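Local coordinates for 6-phosphogluconate dehydratase (Shewanella oneidensis, PDB 2GP4), which catalyses the dehydration of 6-phosphogluconate to 2-dehydro-3-deoxy-6-phosphogluconate, a step of the Entner-Doudoroff pathway, and is captured here without its iron-sulfur cluster, at residues H190-F195 with R287-G292; G180-A185 with S296-V301; H508-L513 with G530-A535. All coordinates share one frame; numbering follows the deposited sequence.

Contact 1: residues H190-F195 with R287-G292; sequences HLPMLF and RLTELG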
loop_
_atom_site.group_PDB
_atom_site.type_symbol
_atom_site.label_atom_id
_atom_site.label_comp_id
_atom_site.label_asym_id
_atom_site.label_seq_id
_atom_site.Cartn_x
_atom_site.Cartn_y
_atom_site.Cartn_z
ATOM N N HIS A 190 17.023 -15.474 2.264
ATOM C CA HIS A 190 18.339 -15.880 1.732
ATOM C C HIS A 190 18.267 -16.327 0.266
ATOM O O HIS A 190 19.277 -16.361 -0.432
ATOM C CB HIS A 190 18.951 -16.986 2.604
ATOM C CG HIS A 190 18.098 -18.213 2.709
ATOM N ND1 HIS A 190 18.531 -19.458 2.303
ATOM C CD2 HIS A 190 16.827 -18.381 3.148
ATOM C CE1 HIS A 190 17.567 -20.341 2.496
ATOM N NE2 HIS A 190 16.522 -19.712 3.004
ATOM N N LEU A 191 17.068 -16.665 -0.194
ATOM C CA LEU A 191 16.867 -17.064 -1.583
ATOM C C LEU A 191 16.662 -15.835 -2.472
ATOM O O LEU A 191 16.038 -14.864 -2.045
ATOM C CB LEU A 191 15.656 -18.001 -1.711
ATOM C CG LEU A 191 15.549 -19.271 -0.856
ATOM C CD1 LEU A 191 14.273 -20.023 -1.204
ATOM C CD2 LEU A 191 16.769 -20.188 -1.009
ATOM N N PRO A 192 17.212 -15.863 -3.704
ATOM C CA PRO A 192 16.829 -14.867 -4.700
ATOM C C PRO A 192 15.436 -15.174 -5.231
ATOM O O PRO A 192 15.077 -16.350 -5.392
ATOM C CB PRO A 192 17.859 -15.065 -5.813
ATOM C CG PRO A 192 18.285 -16.485 -5.683
ATOM C CD PRO A 192 18.231 -16.797 -4.220
HETATM N N MSE A 193 14.656 -14.126 -5.484
HETATM C CA MSE A 193 13.305 -14.288 -5.999
HETATM C C MSE A 193 12.911 -13.129 -6.890
HETATM O O MSE A 193 13.420 -12.016 -6.743
HETATM C CB MSE A 193 12.296 -14.424 -4.857
HETATM C CG MSE A 193 12.444 -15.691 -4.032
HETATM SE SE MSE A 193 11.174 -15.690 -2.583
HETATM C CE MSE A 193 11.929 -17.080 -1.462
ATOM N N LEU A 194 12.006 -13.411 -7.822
ATOM C CA LEU A 194 11.409 -12.391 -8.668
ATOM C C LEU A 194 9.904 -12.552 -8.672
ATOM O O LEU A 194 9.395 -13.678 -8.716
ATOM C CB LEU A 194 11.919 -12.507 -10.107
ATOM C CG LEU A 194 13.218 -11.805 -10.495
ATOM C CD1 LEU A 194 14.449 -12.543 -9.978
ATOM C CD2 LEU A 194 13.279 -11.671 -12.003
ATOM N N PHE A 195 9.200 -11.424 -8.619
ATOM C CA PHE A 195 7.769 -11.402 -8.866
ATOM C C PHE A 195 7.522 -11.418 -10.376
ATOM O O PHE A 195 8.207 -10.726 -11.135
ATOM C CB PHE A 195 7.126 -10.172 -8.223
ATOM C CG PHE A 195 6.872 -10.317 -6.742
ATOM C CD1 PHE A 195 7.889 -10.093 -5.819
ATOM C CD2 PHE A 195 5.606 -10.672 -6.272
ATOM C CE1 PHE A 195 7.653 -10.221 -4.451
ATOM C CE2 PHE A 195 5.361 -10.799 -4.904
ATOM C CZ PHE A 195 6.386 -10.575 -3.994
ATOM N N ARG A 287 20.479 -16.704 -12.450
ATOM C CA ARG A 287 21.663 -15.843 -12.420
ATOM C C ARG A 287 21.875 -15.166 -11.067
ATOM O O ARG A 287 22.957 -14.657 -10.789
ATOM C CB ARG A 287 21.553 -14.759 -13.495
ATOM C CG ARG A 287 22.103 -15.134 -14.855
ATOM C CD ARG A 287 21.975 -13.960 -15.822
ATOM N NE ARG A 287 22.606 -12.741 -15.308
ATOM C CZ ARG A 287 22.412 -11.518 -15.804
ATOM N NH1 ARG A 287 21.598 -11.330 -16.838
ATOM N NH2 ARG A 287 23.035 -10.479 -15.263
ATOM N N LEU A 288 20.833 -15.152 -10.239
ATOM C CA LEU A 288 20.860 -14.448 -8.958
ATOM C C LEU A 288 21.108 -15.385 -7.779
ATOM O O LEU A 288 21.129 -14.958 -6.619
ATOM C CB LEU A 288 19.562 -13.658 -8.769
ATOM C CG LEU A 288 19.530 -12.175 -9.164
ATOM C CD1 LEU A 288 20.219 -11.872 -10.497
ATOM C CD2 LEU A 288 18.094 -11.676 -9.163
ATOM N N THR A 289 21.313 -16.658 -8.102
ATOM C CA THR A 289 21.592 -17.727 -7.145
ATOM C C THR A 289 22.872 -17.479 -6.332
ATOM O O THR A 289 23.734 -16.701 -6.743
ATOM C CB THR A 289 21.637 -19.086 -7.902
ATOM O OG1 THR A 289 20.302 -19.468 -8.253
ATOM C CG2 THR A 289 22.271 -20.200 -7.076
ATOM N N GLU A 290 22.981 -18.139 -5.179
ATOM C CA GLU A 290 24.151 -18.021 -4.298
ATOM C C GLU A 290 25.456 -18.528 -4.931
ATOM O O GLU A 290 26.544 -18.251 -4.418
ATOM C CB GLU A 290 23.892 -18.729 -2.960
ATOM C CG GLU A 290 24.748 -18.214 -1.799
ATOM C CD GLU A 290 24.892 -19.212 -0.658
ATOM O OE1 GLU A 290 23.919 -19.942 -0.359
ATOM O OE2 GLU A 290 25.982 -19.258 -0.049
ATOM N N LEU A 291 25.335 -19.246 -6.050
ATOM C CA LEU A 291 26.473 -19.824 -6.776
ATOM C C LEU A 291 27.590 -18.811 -7.044
ATOM O O LEU A 291 28.771 -19.174 -7.094
ATOM C CB LEU A 291 26.005 -20.480 -8.093
ATOM C CG LEU A 291 26.154 -19.797 -9.469
ATOM C CD1 LEU A 291 26.065 -20.819 -10.602
ATOM C CD2 LEU A 291 25.152 -18.663 -9.686
ATOM N N GLY A 292 27.210 -17.546 -7.220
ATOM C CA GLY A 292 28.169 -16.468 -7.425
ATOM C C GLY A 292 27.854 -15.588 -8.618
ATOM O O GLY A 292 26.901 -15.840 -9.354
#
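Pro192 points its ring at Leu288, and the path from CB round the ring accounts for most of the meeting. CB of Pro192 lies 3.7 Å from CB of Leu288, a direct apolar touch at the root of both side chains. The same CB is 3.4 Å from the carbonyl O of Leu288. One bond further on, CG of Pro192 is again 3.4 Å from that Leu288 O, and it also approaches CA of Thr289 at 3.8 Å. CD, closing the ring toward N, is 4.2 Å from Leu288 O. The ring therefore presents its CB-CG side to the backbone where Leu288 passes into Thr289. These are van der Waals contacts, joining the loop that follows helix 272-287 to the lead-in of strand 193-195, an edge strand, within this chain, of a small mixed sheet in the largely helical N-terminal domain. Leu194, two residues along, uses a branch tip: its CD1 meets CD2 of Leu288 at 3.8 Å, the two side chains crossing at about a right angle. Its CG stands beside the backbone N and anti to the carbonyl carbon (chi1 -86°), and CD1 comes nearer to the loop than the CB direction alone would suggest. Leu261 and Val393 pack on Leu194 as well, while Met193, a selenomethionine, points away from Leu288 and packs on Ala185 of helix 179-186.

Contact 2: residues G180-A185 with S296-V301; sequences GLLIGA and SPIGEV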
loop_
_atom_site.group_PDB
_atom_site.type_symbol
_atom_site.label_atom_id
_atom_site.label_comp_id
_atom_site.label_asym_id
_atom_site.label_seq_id
_atom_site.Cartn_x
_atom_site.Cartn_y
_atom_site.Cartn_z
ATOM N N GLY A 180 1.223 -10.230 1.057
ATOM C CA GLY A 180 1.218 -11.541 1.692
ATOM C C GLY A 180 2.339 -12.428 1.194
ATOM O O GLY A 180 3.050 -13.045 1.987
ATOM N N LEU A 181 2.503 -12.486 -0.124
ATOM C CA LEU A 181 3.603 -13.235 -0.736
ATOM C C LEU A 181 4.941 -12.672 -0.275
ATOM O O LEU A 181 5.824 -13.430 0.131
ATOM C CB LEU A 181 3.513 -13.192 -2.259
ATOM C CG LEU A 181 2.360 -13.942 -2.926
ATOM C CD1 LEU A 181 2.047 -13.323 -4.289
ATOM C CD2 LEU A 181 2.667 -15.440 -3.055
ATOM N N LEU A 182 5.066 -11.343 -0.310
ATOM C CA LEU A 182 6.295 -10.660 0.090
ATOM C C LEU A 182 6.675 -11.015 1.523
ATOM O O LEU A 182 7.802 -11.431 1.773
ATOM C CB LEU A 182 6.161 -9.136 -0.050
ATOM C CG LEU A 182 7.338 -8.332 -0.640
ATOM C CD1 LEU A 182 7.202 -6.841 -0.343
ATOM C CD2 LEU A 182 8.708 -8.831 -0.205
ATOM N N ILE A 183 5.732 -10.851 2.450
ATOM C CA ILE A 183 5.939 -11.191 3.860
ATOM C C ILE A 183 6.435 -12.630 4.006
ATOM O O ILE A 183 7.452 -12.874 4.662
ATOM C CB ILE A 183 4.652 -10.988 4.702
ATOM C CG1 ILE A 183 4.288 -9.502 4.769
ATOM C CG2 ILE A 183 4.836 -11.546 6.117
ATOM C CD1 ILE A 183 2.864 -9.214 5.218
ATOM N N GLY A 184 5.721 -13.571 3.384
ATOM C CA GLY A 184 6.091 -14.983 3.431
ATOM C C GLY A 184 7.459 -15.231 2.828
ATOM O O GLY A 184 8.249 -16.007 3.364
ATOM N N ALA A 185 7.736 -14.564 1.710
ATOM C CA ALA A 185 9.012 -14.692 1.017
ATOM C C ALA A 185 10.185 -14.247 1.893
ATOM O O ALA A 185 11.234 -14.891 1.897
ATOM C CB ALA A 185 8.995 -13.908 -0.272
ATOM N N SER A 296 21.746 -12.151 -5.221
ATOM C CA SER A 296 20.807 -11.107 -4.824
ATOM C C SER A 296 19.614 -11.682 -4.047
ATOM O O SER A 296 18.523 -11.835 -4.603
ATOM C CB SER A 296 20.323 -10.337 -6.057
ATOM O OG SER A 296 21.410 -9.754 -6.760
ATOM N N PRO A 297 19.818 -11.992 -2.751
ATOM C CA PRO A 297 18.738 -12.539 -1.931
ATOM C C PRO A 297 17.636 -11.503 -1.672
ATOM O O PRO A 297 17.931 -10.326 -1.461
ATOM C CB PRO A 297 19.450 -12.934 -0.630
ATOM C CG PRO A 297 20.646 -12.084 -0.573
ATOM C CD PRO A 297 21.067 -11.837 -1.986
ATOM N N ILE A 298 16.381 -11.943 -1.704
ATOM C CA ILE A 298 15.241 -11.026 -1.542
ATOM C C ILE A 298 15.286 -10.217 -0.238
ATOM O O ILE A 298 14.884 -9.053 -0.220
ATOM C CB ILE A 298 13.863 -11.737 -1.718
ATOM C CG1 ILE A 298 12.741 -10.694 -1.855
ATOM C CG2 ILE A 298 13.600 -12.713 -0.579
ATOM C CD1 ILE A 298 11.529 -11.163 -2.638
ATOM N N GLY A 299 15.794 -10.832 0.829
ATOM C CA GLY A 299 15.919 -10.173 2.125
ATOM C C GLY A 299 16.950 -9.059 2.150
ATOM O O GLY A 299 17.021 -8.296 3.117
ATOM N N GLU A 300 17.758 -8.982 1.091
ATOM C CA GLU A 300 18.725 -7.903 0.909
ATOM C C GLU A 300 18.221 -6.866 -0.088
ATOM O O GLU A 300 18.468 -5.670 0.082
ATOM C CB GLU A 300 20.073 -8.446 0.444
ATOM C CG GLU A 300 20.941 -8.999 1.555
ATOM C CD GLU A 300 22.339 -9.346 1.078
ATOM O OE1 GLU A 300 22.666 -9.042 -0.097
ATOM O OE2 GLU A 300 23.113 -9.922 1.879
ATOM N N VAL A 301 17.523 -7.328 -1.126
ATOM C CA VAL A 301 16.919 -6.432 -2.110
ATOM C C VAL A 301 15.884 -5.548 -1.408
ATOM O O VAL A 301 15.820 -4.340 -1.643
ATOM C CB VAL A 301 16.298 -7.204 -3.293
ATOM C CG1 VAL A 301 15.598 -6.247 -4.260
ATOM C CG2 VAL A 301 17.371 -7.997 -4.024
#
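Ile298 meets Leu182 and Ala185 in a buried apolar contact, with the isoleucine reaching across from the first residue of the one-turn helix 298-301. Two approaches are between side chains. CD1 of Ile298 lies 4.4 Å from CD2 of Leu182, and the same methyl is 4.4 Å from CB of Ala185. A single tip thus touches two residues spaced three apart, which share one face of helix 179-186. CG1 anti to the backbone N (chi1 -167°) and an extended second torsion (153°) carry CD1 toward that helix. Leu182 contributes the end of its chain, whereas Ala185 has its CB directed at the isoleucine.

A third approach involves the main chain: the other branch of Ile298, CG2, is 4.1 Å from the carbonyl O of Ala185. All of these distances are loose, in keeping with a modest buried surface of 108 Å² and with 7.7 Å between the CA atoms of Ala185 and Ile298.

Between these two segments no polar bond is made. The carbonyl O of Pro297, at the N-cap position, accepts from Glu300 N at 2.9 Å and Val301 N at 3.0 Å in the helix that follows. In the partner helix, Ala185 N donates to Leu181 O at 2.7 Å. Ile298 and Gly299 also bond through the backbone to Leu191 and Gly189.

Met193 touches both Ala185 and Ile298, adding strand 193-195 to the cluster. Helix 179-186 links the neighbouring parallel strands 167-171 and 193-195, so Ile298 packs against the helix of a beta-alpha-beta crossover.

Contact 3: residues H508-L513 with G530-A535; sequences HKLTPL and GRMSGA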
loop_
_atom_site.group_PDB
_atom_site.type_symbol
_atom_site.label_atom_id
_atom_site.label_comp_id
_atom_site.label_asym_id
_atom_site.label_seq_id
_atom_site.Cartn_x
_atom_site.Cartn_y
_atom_site.Cartn_z
ATOM N N HIS A 508 -17.369 1.442 2.769
ATOM C CA HIS A 508 -17.711 2.169 1.549
ATOM C C HIS A 508 -18.956 3.040 1.683
ATOM O O HIS A 508 -19.224 3.860 0.814
ATOM C CB HIS A 508 -17.866 1.199 0.371
ATOM C CG HIS A 508 -16.627 0.415 0.072
ATOM N ND1 HIS A 508 -15.513 0.978 -0.515
ATOM C CD2 HIS A 508 -16.321 -0.888 0.288
ATOM C CE1 HIS A 508 -14.578 0.054 -0.653
ATOM N NE2 HIS A 508 -15.042 -1.086 -0.173
ATOM N N LYS A 509 -19.701 2.869 2.771
ATOM C CA LYS A 509 -20.981 3.562 2.950
ATOM C C LYS A 509 -20.880 4.910 3.677
ATOM O O LYS A 509 -21.900 5.542 3.958
ATOM C CB LYS A 509 -21.980 2.644 3.669
ATOM C CG LYS A 509 -22.470 1.473 2.817
ATOM C CD LYS A 509 -23.187 0.412 3.645
ATOM C CE LYS A 509 -24.634 0.784 3.913
ATOM N NZ LYS A 509 -25.418 -0.413 4.341
ATOM N N LEU A 510 -19.654 5.351 3.958
ATOM C CA LEU A 510 -19.416 6.525 4.804
ATOM C C LEU A 510 -19.238 7.836 4.042
ATOM O O LEU A 510 -19.916 8.829 4.333
ATOM C CB LEU A 510 -18.206 6.282 5.714
ATOM C CG LEU A 510 -18.430 5.867 7.172
ATOM C CD1 LEU A 510 -19.749 5.133 7.394
ATOM C CD2 LEU A 510 -17.252 5.043 7.691
ATOM N N THR A 511 -18.325 7.825 3.072
ATOM C CA THR A 511 -17.931 9.035 2.333
ATOM C C THR A 511 -19.037 9.733 1.513
ATOM O O THR A 511 -19.065 10.967 1.471
ATOM C CB THR A 511 -16.686 8.789 1.437
ATOM O OG1 THR A 511 -16.969 7.745 0.500
ATOM C CG2 THR A 511 -15.474 8.396 2.284
ATOM N N PRO A 512 -19.932 8.964 0.846
ATOM C CA PRO A 512 -20.926 9.615 -0.018
ATOM C C PRO A 512 -21.880 10.558 0.721
ATOM O O PRO A 512 -22.095 11.685 0.273
ATOM C CB PRO A 512 -21.714 8.436 -0.616
ATOM C CG PRO A 512 -20.827 7.244 -0.441
ATOM C CD PRO A 512 -20.081 7.495 0.827
ATOM N N LEU A 513 -22.444 10.099 1.835
ATOM C CA LEU A 513 -23.410 10.895 2.591
ATOM C C LEU A 513 -22.753 12.112 3.241
ATOM O O LEU A 513 -23.289 13.224 3.181
ATOM C CB LEU A 513 -24.137 10.040 3.641
ATOM C CG LEU A 513 -24.904 8.780 3.190
ATOM C CD1 LEU A 513 -25.787 8.255 4.323
ATOM C CD2 LEU A 513 -25.736 9.009 1.928
ATOM N N GLY A 530 -11.160 2.198 11.886
ATOM C CA GLY A 530 -11.072 1.421 10.663
ATOM C C GLY A 530 -10.565 2.228 9.483
ATOM O O GLY A 530 -9.715 3.104 9.636
ATOM N N ARG A 531 -11.110 1.930 8.308
ATOM C CA ARG A 531 -10.639 2.478 7.042
ATOM C C ARG A 531 -11.786 2.530 6.039
ATOM O O ARG A 531 -12.798 1.855 6.216
ATOM C CB ARG A 531 -9.504 1.603 6.486
ATOM C CG ARG A 531 -9.886 0.131 6.286
ATOM C CD ARG A 531 -8.836 -0.634 5.520
ATOM N NE ARG A 531 -9.173 -2.055 5.391
ATOM C CZ ARG A 531 -8.514 -2.928 4.624
ATOM N NH1 ARG A 531 -7.467 -2.540 3.903
ATOM N NH2 ARG A 531 -8.900 -4.198 4.577
HETATM N N MSE A 532 -11.625 3.326 4.989
HETATM C CA MSE A 532 -12.566 3.327 3.872
HETATM C C MSE A 532 -11.978 2.543 2.699
HETATM O O MSE A 532 -11.123 1.680 2.896
HETATM C CB MSE A 532 -12.915 4.757 3.460
HETATM C CG MSE A 532 -14.075 5.344 4.228
HETATM SE SE MSE A 532 -13.579 5.875 6.029
HETATM C CE MSE A 532 -13.753 7.805 5.796
ATOM N N SER A 533 -12.432 2.849 1.486
ATOM C CA SER A 533 -11.907 2.238 0.256
ATOM C C SER A 533 -10.383 2.339 0.097
ATOM O O SER A 533 -9.787 1.609 -0.697
ATOM C CB SER A 533 -12.575 2.874 -0.964
ATOM O OG SER A 533 -12.382 4.281 -0.975
ATOM N N GLY A 534 -9.760 3.246 0.844
ATOM C CA GLY A 534 -8.339 3.535 0.666
ATOM C C GLY A 534 -8.075 4.736 -0.231
ATOM O O GLY A 534 -6.940 5.213 -0.318
ATOM N N ALA A 535 -9.127 5.223 -0.889
ATOM C CA ALA A 535 -9.041 6.380 -1.779
ATOM C C ALA A 535 -9.074 7.709 -1.001
ATOM O O ALA A 535 -9.239 7.715 0.223
ATOM C CB ALA A 535 -10.174 6.331 -2.819
#
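Met532, present as selenomethionine, lays its bent side chain against Thr511 and Leu510. Its CG is 3.9 Å from CG2 of Thr511, and its terminal CE is 4.0 Å from that same methyl, so the methyl sits against both ends of the bend. The side chains of Thr511 and Met532 run past each other in opposite directions. The bend comes from the last two torsions, chi2 76° and chi3 112°, which bring CE back beside the threonine. The selenium faces the other neighbour: SE of Met532 is 4.1 Å from CD2 of Leu510, whose side chain crosses that of Met532 at about a right angle.

His508 adds a separate touch at the more exposed end of the contact. CB of Ser533 stands at the edge of the imidazole, near its plane, 3.5 Å from CE1 of His508 and equally 3.5 Å from ND1 of His508. The ring therefore abuts the serine by its rim, not by a face. The hydroxyl of Ser533 is engaged within its own loop, where Ala535 N makes a weak hydrogen bond to Ser533 OG at 3.4 Å.

Leu526 of strand 524-528 packs against both Leu510 and Met532, setting the apolar part of the contact over the eight-stranded sheet. Ala541 of strand 541-546 also touches Met532, and Leu477 of helix 477-482 touches Leu510. Helix 511-519 joins the adjacent parallel strands 490-494 and 524-528 in a beta-alpha-beta unit, and loop 530-535 leaves the C-terminal end of strand 524-528 toward strand 541-546. Both segments therefore lie at the C-terminal edge of these strands.

Overall arrangement
Contacts 1 and 2 form one neighbourhood, with centres 11 Å apart. Both segments of contact 1 fall between those of contact 2 in the sequence, and helix 179-186 leads into strand 193-195. Backbone atoms stitch the two together: Leu191 O is 3.0 Å from Ile298 N, and Leu288 O is 3.2 Å from Ser296 N, both probable hydrogen bonds. Contact 3 comes later in the chain, beside the eight-stranded sheet. Its centre lies about 41 Å from that of contact 1 and 32 Å from that of contact 2, across the chain's centre. Contacts 1 and 2 thus belong to one packing region of the largely helical N-terminal domain, and contact 3 to a separate one in the mainly beta C-terminal domain.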